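Local coordinates for uncharacterized protein (Bacteroides vulgatus, PDB 4QB7) that probably forms part of the tip of a fimbrium, a filamentous cell-surface appendage that mediates adhesion and biofilm formation, at residues D211-E216 and F319-K324; I271-N274 and G278-N281. One frame throughout, in Å; residues are numbered along the deposited sequence.

Contact 1: D211-E216 and F319-K324; sequences DNDTWE and FKKGTK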
ATOM      1  N   ASP A 211      -1.319  -9.207  16.588  1.00 45.97           N
ATOM      2  CA  ASP A 211      -1.199 -10.556  17.123  1.00 46.77           C
ATOM      3  C   ASP A 211      -0.879 -11.592  16.023  1.00 52.72           C
ATOM      4  O   ASP A 211      -0.041 -12.449  16.246  1.00 54.07           O
ATOM      5  CB  ASP A 211      -2.456 -10.972  17.892  1.00 49.67           C
ATOM      6  CG  ASP A 211      -2.202 -12.142  18.847  1.00 67.44           C
ATOM      7  OD1 ASP A 211      -1.351 -11.980  19.809  1.00 66.22           O
ATOM      8  OD2 ASP A 211      -2.825 -13.222  18.643  1.00 73.53           O
ATOM      9  N   ASN A 212      -1.523 -11.523  14.850  1.00 49.08           N
ATOM     10  CA  ASN A 212      -1.267 -12.522  13.812  1.00 48.75           C
ATOM     11  C   ASN A 212      -0.970 -11.904  12.426  1.00 51.03           C
ATOM     12  O   ASN A 212      -0.975 -12.639  11.416  1.00 51.64           O
ATOM     13  CB  ASN A 212      -2.449 -13.490  13.716  1.00 48.09           C
ATOM     14  CG  ASN A 212      -3.761 -12.814  13.479  1.00 59.10           C
ATOM     15  OD1 ASN A 212      -3.868 -11.582  13.487  1.00 52.19           O
ATOM     16  ND2 ASN A 212      -4.801 -13.614  13.346  1.00 52.83           N
ATOM     17  N   ASP A 213      -0.712 -10.577  12.388  1.00 43.88           N
ATOM     18  CA  ASP A 213      -0.370  -9.851  11.173  1.00 43.66           C
ATOM     19  C   ASP A 213      -1.468 -10.044  10.068  1.00 48.89           C
ATOM     20  O   ASP A 213      -1.189 -10.453   8.940  1.00 50.42           O
ATOM     21  CB  ASP A 213       1.045 -10.268  10.708  1.00 44.84           C
ATOM     22  CG  ASP A 213       1.542  -9.712   9.396  1.00 49.61           C
ATOM     23  OD1 ASP A 213       1.332  -8.512   9.146  1.00 49.20           O
ATOM     24  OD2 ASP A 213       2.141 -10.482   8.621  1.00 56.28           O
ATOM     25  N   THR A 214      -2.724  -9.770  10.430  1.00 44.37           N
ATOM     26  CA  THR A 214      -3.860  -9.876   9.529  1.00 43.93           C
ATOM     27  C   THR A 214      -4.801  -8.710   9.726  1.00 49.04           C
ATOM     28  O   THR A 214      -4.844  -8.096  10.799  1.00 48.74           O
ATOM     29  CB  THR A 214      -4.668 -11.205   9.696  1.00 51.29           C
ATOM     30  OG1 THR A 214      -5.317 -11.231  10.951  1.00 55.13           O
ATOM     31  CG2 THR A 214      -3.859 -12.462   9.483  1.00 46.26           C
ATOM     32  N   TRP A 215      -5.576  -8.435   8.667  1.00 46.07           N
ATOM     33  CA  TRP A 215      -6.646  -7.456   8.572  1.00 45.27           C
ATOM     34  C   TRP A 215      -7.999  -8.120   8.785  1.00 53.04           C
ATOM     35  O   TRP A 215      -8.246  -9.242   8.315  1.00 53.93           O
ATOM     36  CB  TRP A 215      -6.646  -6.813   7.177  1.00 42.24           C
ATOM     37  CG  TRP A 215      -5.519  -5.873   6.923  1.00 41.22           C
ATOM     38  CD1 TRP A 215      -4.356  -6.147   6.272  1.00 43.42           C
ATOM     39  CD2 TRP A 215      -5.458  -4.486   7.294  1.00 39.90           C
ATOM     40  NE1 TRP A 215      -3.587  -5.009   6.182  1.00 41.89           N
ATOM     41  CE2 TRP A 215      -4.234  -3.978   6.814  1.00 42.60           C
ATOM     42  CE3 TRP A 215      -6.332  -3.616   7.967  1.00 40.92           C
ATOM     43  CZ2 TRP A 215      -3.871  -2.639   6.967  1.00 41.25           C
ATOM     44  CZ3 TRP A 215      -5.965  -2.289   8.126  1.00 41.36           C
ATOM     45  CH2 TRP A 215      -4.747  -1.816   7.638  1.00 41.19           C
ATOM     46  N   GLU A 216      -8.893  -7.400   9.441  1.00 50.16           N
ATOM     47  CA  GLU A 216     -10.274  -7.814   9.623  1.00 50.01           C
ATOM     48  C   GLU A 216     -11.183  -6.575   9.421  1.00 55.26           C
ATOM     49  O   GLU A 216     -10.680  -5.455   9.378  1.00 54.39           O
ATOM     50  CB  GLU A 216     -10.480  -8.516  10.965  1.00 51.53           C
ATOM     51  CG  GLU A 216     -10.123  -7.681  12.175  1.00 62.27           C
ATOM     52  CD  GLU A 216     -10.683  -8.217  13.474  1.00 75.80           C
ATOM     53  OE1 GLU A 216     -10.610  -9.449  13.682  1.00 64.56           O
ATOM     54  OE2 GLU A 216     -11.209  -7.413  14.277  1.00 64.91           O
ATOM     55  N   PHE A 319      -4.991  -8.273  -5.391  1.00 45.84           N
ATOM     56  CA  PHE A 319      -5.027  -7.347  -4.264  1.00 43.95           C
ATOM     57  C   PHE A 319      -4.555  -8.125  -2.999  1.00 49.17           C
ATOM     58  O   PHE A 319      -5.160  -8.038  -1.925  1.00 50.21           O
ATOM     59  CB  PHE A 319      -6.401  -6.669  -4.110  1.00 44.20           C
ATOM     60  CG  PHE A 319      -6.602  -5.361  -4.842  1.00 44.13           C
ATOM     61  CD1 PHE A 319      -6.364  -5.264  -6.212  1.00 46.94           C
ATOM     62  CD2 PHE A 319      -7.158  -4.260  -4.194  1.00 44.44           C
ATOM     63  CE1 PHE A 319      -6.669  -4.077  -6.918  1.00 45.93           C
ATOM     64  CE2 PHE A 319      -7.456  -3.076  -4.901  1.00 45.02           C
ATOM     65  CZ  PHE A 319      -7.195  -2.990  -6.252  1.00 42.32           C
ATOM     66  N   LYS A 320      -3.457  -8.902  -3.160  1.00 44.65           N
ATOM     67  CA  LYS A 320      -2.841  -9.718  -2.106  1.00 44.03           C
ATOM     68  C   LYS A 320      -1.997  -8.867  -1.158  1.00 49.45           C
ATOM     69  O   LYS A 320      -1.205  -8.027  -1.613  1.00 49.97           O
ATOM     70  CB  LYS A 320      -1.935 -10.804  -2.710  1.00 44.37           C
ATOM     71  CG  LYS A 320      -2.631 -11.943  -3.417  1.00 42.22           C
ATOM     72  CD  LYS A 320      -1.611 -12.858  -4.105  1.00 44.97           C
ATOM     73  CE  LYS A 320      -1.988 -14.300  -3.895  1.00 67.93           C
ATOM     74  NZ  LYS A 320      -1.325 -15.200  -4.869  1.00 82.77           N
ATOM     75  N   LYS A 321      -2.127  -9.115   0.154  1.00 45.17           N
ATOM     76  CA  LYS A 321      -1.316  -8.448   1.181  1.00 44.04           C
ATOM     77  C   LYS A 321       0.166  -8.689   0.926  1.00 47.76           C
ATOM     78  O   LYS A 321       0.568  -9.820   0.642  1.00 49.73           O
ATOM     79  CB  LYS A 321      -1.699  -8.993   2.560  1.00 45.34           C
ATOM     80  CG  LYS A 321      -1.086  -8.278   3.726  1.00 31.97           C
ATOM     81  CD  LYS A 321      -1.705  -8.790   5.029  1.00 43.30           C
ATOM     82  CE  LYS A 321      -0.904  -8.419   6.259  1.00 46.80           C
ATOM     83  NZ  LYS A 321       0.430  -9.042   6.240  1.00 48.49           N
ATOM     84  N   GLY A 322       0.952  -7.626   1.002  1.00 42.50           N
ATOM     85  CA  GLY A 322       2.394  -7.696   0.830  1.00 42.05           C
ATOM     86  C   GLY A 322       2.877  -8.044  -0.563  1.00 48.45           C
ATOM     87  O   GLY A 322       4.028  -8.471  -0.721  1.00 50.26           O
ATOM     88  N   THR A 323       2.012  -7.840  -1.585  1.00 43.98           N
ATOM     89  CA  THR A 323       2.307  -8.080  -3.001  1.00 42.09           C
ATOM     90  C   THR A 323       2.227  -6.771  -3.772  1.00 45.20           C
ATOM     91  O   THR A 323       1.360  -5.946  -3.484  1.00 44.64           O
ATOM     92  CB  THR A 323       1.328  -9.123  -3.567  1.00 42.89           C
ATOM     93  OG1 THR A 323       1.437 -10.318  -2.815  1.00 48.37           O
ATOM     94  CG2 THR A 323       1.597  -9.478  -5.007  1.00 40.66           C
ATOM     95  N   LYS A 324       3.139  -6.590  -4.745  1.00 42.88           N
ATOM     96  CA  LYS A 324       3.144  -5.519  -5.751  1.00 42.79           C
ATOM     97  C   LYS A 324       2.484  -6.093  -7.015  1.00 46.58           C
ATOM     98  O   LYS A 324       3.040  -7.024  -7.603  1.00 47.15           O
ATOM     99  CB  LYS A 324       4.575  -5.023  -6.097  1.00 44.64           C
ATOM    100  CG  LYS A 324       5.298  -4.259  -5.007  1.00 60.98           C
ATOM    101  CD  LYS A 324       6.435  -3.392  -5.563  1.00 71.93           C
ATOM    102  CE  LYS A 324       7.770  -4.093  -5.643  1.00 90.50           C
ATOM    103  NZ  LYS A 324       8.758  -3.280  -6.397  1.00101.63           N
TER
HETATM  104  O   HOH W   1      -0.717 -12.010   6.765  1.00 56.82           O
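K321 reaches across to D213 with its ammonium group and its CD comes up to the edge of the W215 indole, so one lysine makes the whole contact. The polar part is a salt bridge: NZ of K321 lies 3.1 Å from OD1 of D213 and 3.3 Å from OD2 of D213, both weak as hydrogen bonds. The chain is extended from a CG anti to the backbone N (chi1 -172°) and bends only at its last torsion (chi4 -64°), which turns NZ to the carboxylate. Y208 OH also bonds OD1 of D213. A water bridges the same two residues, donating to the D213 carbonyl O at 2.7 Å and accepting from K321 NZ at 3.2 Å.

The nonpolar part is a single edge contact. CD of K321 sits near the plane of the indole, 3.9 Å from CD1 of W215, and the two side chains cross at about a right angle. The ring is held by its NE1 bond to V167 O and by an edge-to-face meeting with Y208. D213 itself belongs with T214 to a G1 bulge opposite K209. With the carboxylate and the water at its NZ, the largely buried K321 probably keeps its positive charge.

Contact 2: I271-N274 and G278-N281; sequences IPVN and GTTN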
ATOM      1  N   ILE A 271      -6.060  -1.471   1.324  1.00 37.96           N
ATOM      2  CA  ILE A 271      -6.285  -2.518   2.321  1.00 37.47           C
ATOM      3  C   ILE A 271      -6.467  -3.789   1.450  1.00 44.86           C
ATOM      4  O   ILE A 271      -7.223  -3.748   0.458  1.00 44.80           O
ATOM      5  CB  ILE A 271      -7.472  -2.222   3.275  1.00 40.12           C
ATOM      6  CG1 ILE A 271      -7.220  -0.954   4.109  1.00 40.43           C
ATOM      7  CG2 ILE A 271      -7.735  -3.414   4.192  1.00 39.75           C
ATOM      8  CD1 ILE A 271      -8.414  -0.351   4.695  1.00 48.78           C
ATOM      9  N   PRO A 272      -5.676  -4.862   1.697  1.00 41.07           N
ATOM     10  CA  PRO A 272      -5.750  -6.037   0.809  1.00 40.61           C
ATOM     11  C   PRO A 272      -7.096  -6.764   0.870  1.00 47.50           C
ATOM     12  O   PRO A 272      -7.899  -6.539   1.793  1.00 50.76           O
ATOM     13  CB  PRO A 272      -4.606  -6.925   1.320  1.00 41.68           C
ATOM     14  CG  PRO A 272      -4.448  -6.552   2.731  1.00 45.87           C
ATOM     15  CD  PRO A 272      -4.718  -5.085   2.802  1.00 41.33           C
ATOM     16  N   VAL A 273      -7.351  -7.622  -0.119  1.00 41.05           N
ATOM     17  CA  VAL A 273      -8.573  -8.434  -0.137  1.00 40.78           C
ATOM     18  C   VAL A 273      -8.173  -9.824   0.385  1.00 46.68           C
ATOM     19  O   VAL A 273      -7.201 -10.405  -0.106  1.00 46.43           O
ATOM     20  CB  VAL A 273      -9.265  -8.485  -1.537  1.00 41.94           C
ATOM     21  CG1 VAL A 273     -10.476  -9.394  -1.508  1.00 42.06           C
ATOM     22  CG2 VAL A 273      -9.680  -7.091  -1.994  1.00 40.89           C
ATOM     23  N   ASN A 274      -8.887 -10.334   1.395  1.00 43.67           N
ATOM     24  CA  ASN A 274      -8.645 -11.650   2.001  1.00 43.99           C
ATOM     25  C   ASN A 274      -7.188 -11.850   2.393  1.00 47.80           C
ATOM     26  O   ASN A 274      -6.638 -12.939   2.211  1.00 47.89           O
ATOM     27  CB  ASN A 274      -9.106 -12.772   1.077  1.00 42.08           C
ATOM     28  CG  ASN A 274     -10.580 -12.764   0.863  1.00 56.33           C
ATOM     29  OD1 ASN A 274     -11.369 -12.597   1.797  1.00 54.59           O
ATOM     30  ND2 ASN A 274     -10.976 -12.919  -0.382  1.00 47.38           N
ATOM     31  N   GLY A 278      -5.951 -12.740  -1.544  1.00 41.81           N
ATOM     32  CA  GLY A 278      -6.534 -11.942  -2.602  1.00 41.10           C
ATOM     33  C   GLY A 278      -7.987 -12.250  -2.916  1.00 48.66           C
ATOM     34  O   GLY A 278      -8.645 -13.048  -2.236  1.00 48.18           O
ATOM     35  N   THR A 279      -8.494 -11.628  -3.994  1.00 46.71           N
ATOM     36  CA  THR A 279      -9.880 -11.805  -4.427  1.00 46.76           C
ATOM     37  C   THR A 279     -10.215 -13.271  -4.649  1.00 53.31           C
ATOM     38  O   THR A 279      -9.395 -14.042  -5.165  1.00 51.51           O
ATOM     39  CB  THR A 279     -10.153 -10.991  -5.667  1.00 46.46           C
ATOM     40  OG1 THR A 279      -9.191 -11.356  -6.651  1.00 48.65           O
ATOM     41  CG2 THR A 279     -10.114  -9.499  -5.394  1.00 39.14           C
ATOM     42  N   THR A 280     -11.444 -13.645  -4.234  1.00 52.78           N
ATOM     43  CA  THR A 280     -11.978 -15.000  -4.308  1.00 54.12           C
ATOM     44  C   THR A 280     -12.195 -15.400  -5.774  1.00 59.83           C
ATOM     45  O   THR A 280     -11.828 -16.514  -6.158  1.00 61.61           O
ATOM     46  CB  THR A 280     -13.271 -15.094  -3.473  1.00 62.52           C
ATOM     47  OG1 THR A 280     -12.996 -14.711  -2.114  1.00 65.80           O
ATOM     48  CG2 THR A 280     -13.862 -16.483  -3.481  1.00 60.70           C
ATOM     49  N   ASN A 281     -12.769 -14.486  -6.588  1.00 54.31           N
ATOM     50  CA  ASN A 281     -13.105 -14.751  -7.979  1.00 53.73           C
ATOM     51  C   ASN A 281     -12.664 -13.672  -8.921  1.00 57.87           C
ATOM     52  O   ASN A 281     -12.549 -12.512  -8.536  1.00 58.69           O
ATOM     53  CB  ASN A 281     -14.626 -14.896  -8.134  1.00 52.81           C
ATOM     54  CG  ASN A 281     -15.305 -15.823  -7.158  1.00 69.71           C
ATOM     55  OD1 ASN A 281     -16.181 -15.402  -6.395  1.00 66.69           O
ATOM     56  ND2 ASN A 281     -14.929 -17.100  -7.156  1.00 56.28           N
TER
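N274 grips the returning chain with its side-chain amide. Its ND2 donates to the backbone O of G278 at 3.0 Å in a nearly straight bond (165° at the hydrogen). That oxygen lies almost in the amide plane of N274, whereas the donor stands above the plane of the G278 carbonyl. The same ND2 makes a second, weak and strongly bent bond to OG1 of T280, at 3.2 Å. Since CG of N274 is anti to its carbonyl carbon (chi1 -65°), the amide swings out toward both acceptors.

Next to this polar pair, V273 packs on T279. CG1 of V273 lies 3.8 Å from CA of T279 and 3.9 Å from its CG2, the two side chains crossing at a slant. The backbones close up here as well: CA of V273 and CA of G278 are 4.7 Å apart, and the CA of G278 makes a CH...O contact with the V273 carbonyl O.

Further out, neighbouring loops hold both sides. T279 bonds through its backbone to N317 and T318, and OG1 of T279 accepts from the T318 amide. V273 also packs on L202, and T279 on L285. A sulfate ion, probably from the crystallisation liquor, lies about 6 Å from the side chain of N274. The arrangement is a compact, irregular loop pinched at its neck by an asparagine side chain, within the connection between strands 259-270 and 286-296 of this fimbrillin-like protein.

Overall arrangement
Contact 2 is nested along the chain inside the loop that contact 1 closes, and the two touch, with centres about 10 Å apart. P272 is the shared piece of packing: its ring meets W215, and its CB meets the backbone around F319 and K321. F319 O probably accepts a hydrogen bond from the V273 amide. Contact 1 brings strand 214-217 to the turn leading into strand 323-331 through a salt bridge, a water and an edge contact with W215, in a mostly buried setting nearer the chain centre. Contact 2 stays within one inter-strand connection and uses neutral chemistry: its buried V273, G278 and T279 pack closely, while exposed N274 bonds to the backbone O of G278 and only weakly to the T280 hydroxyl.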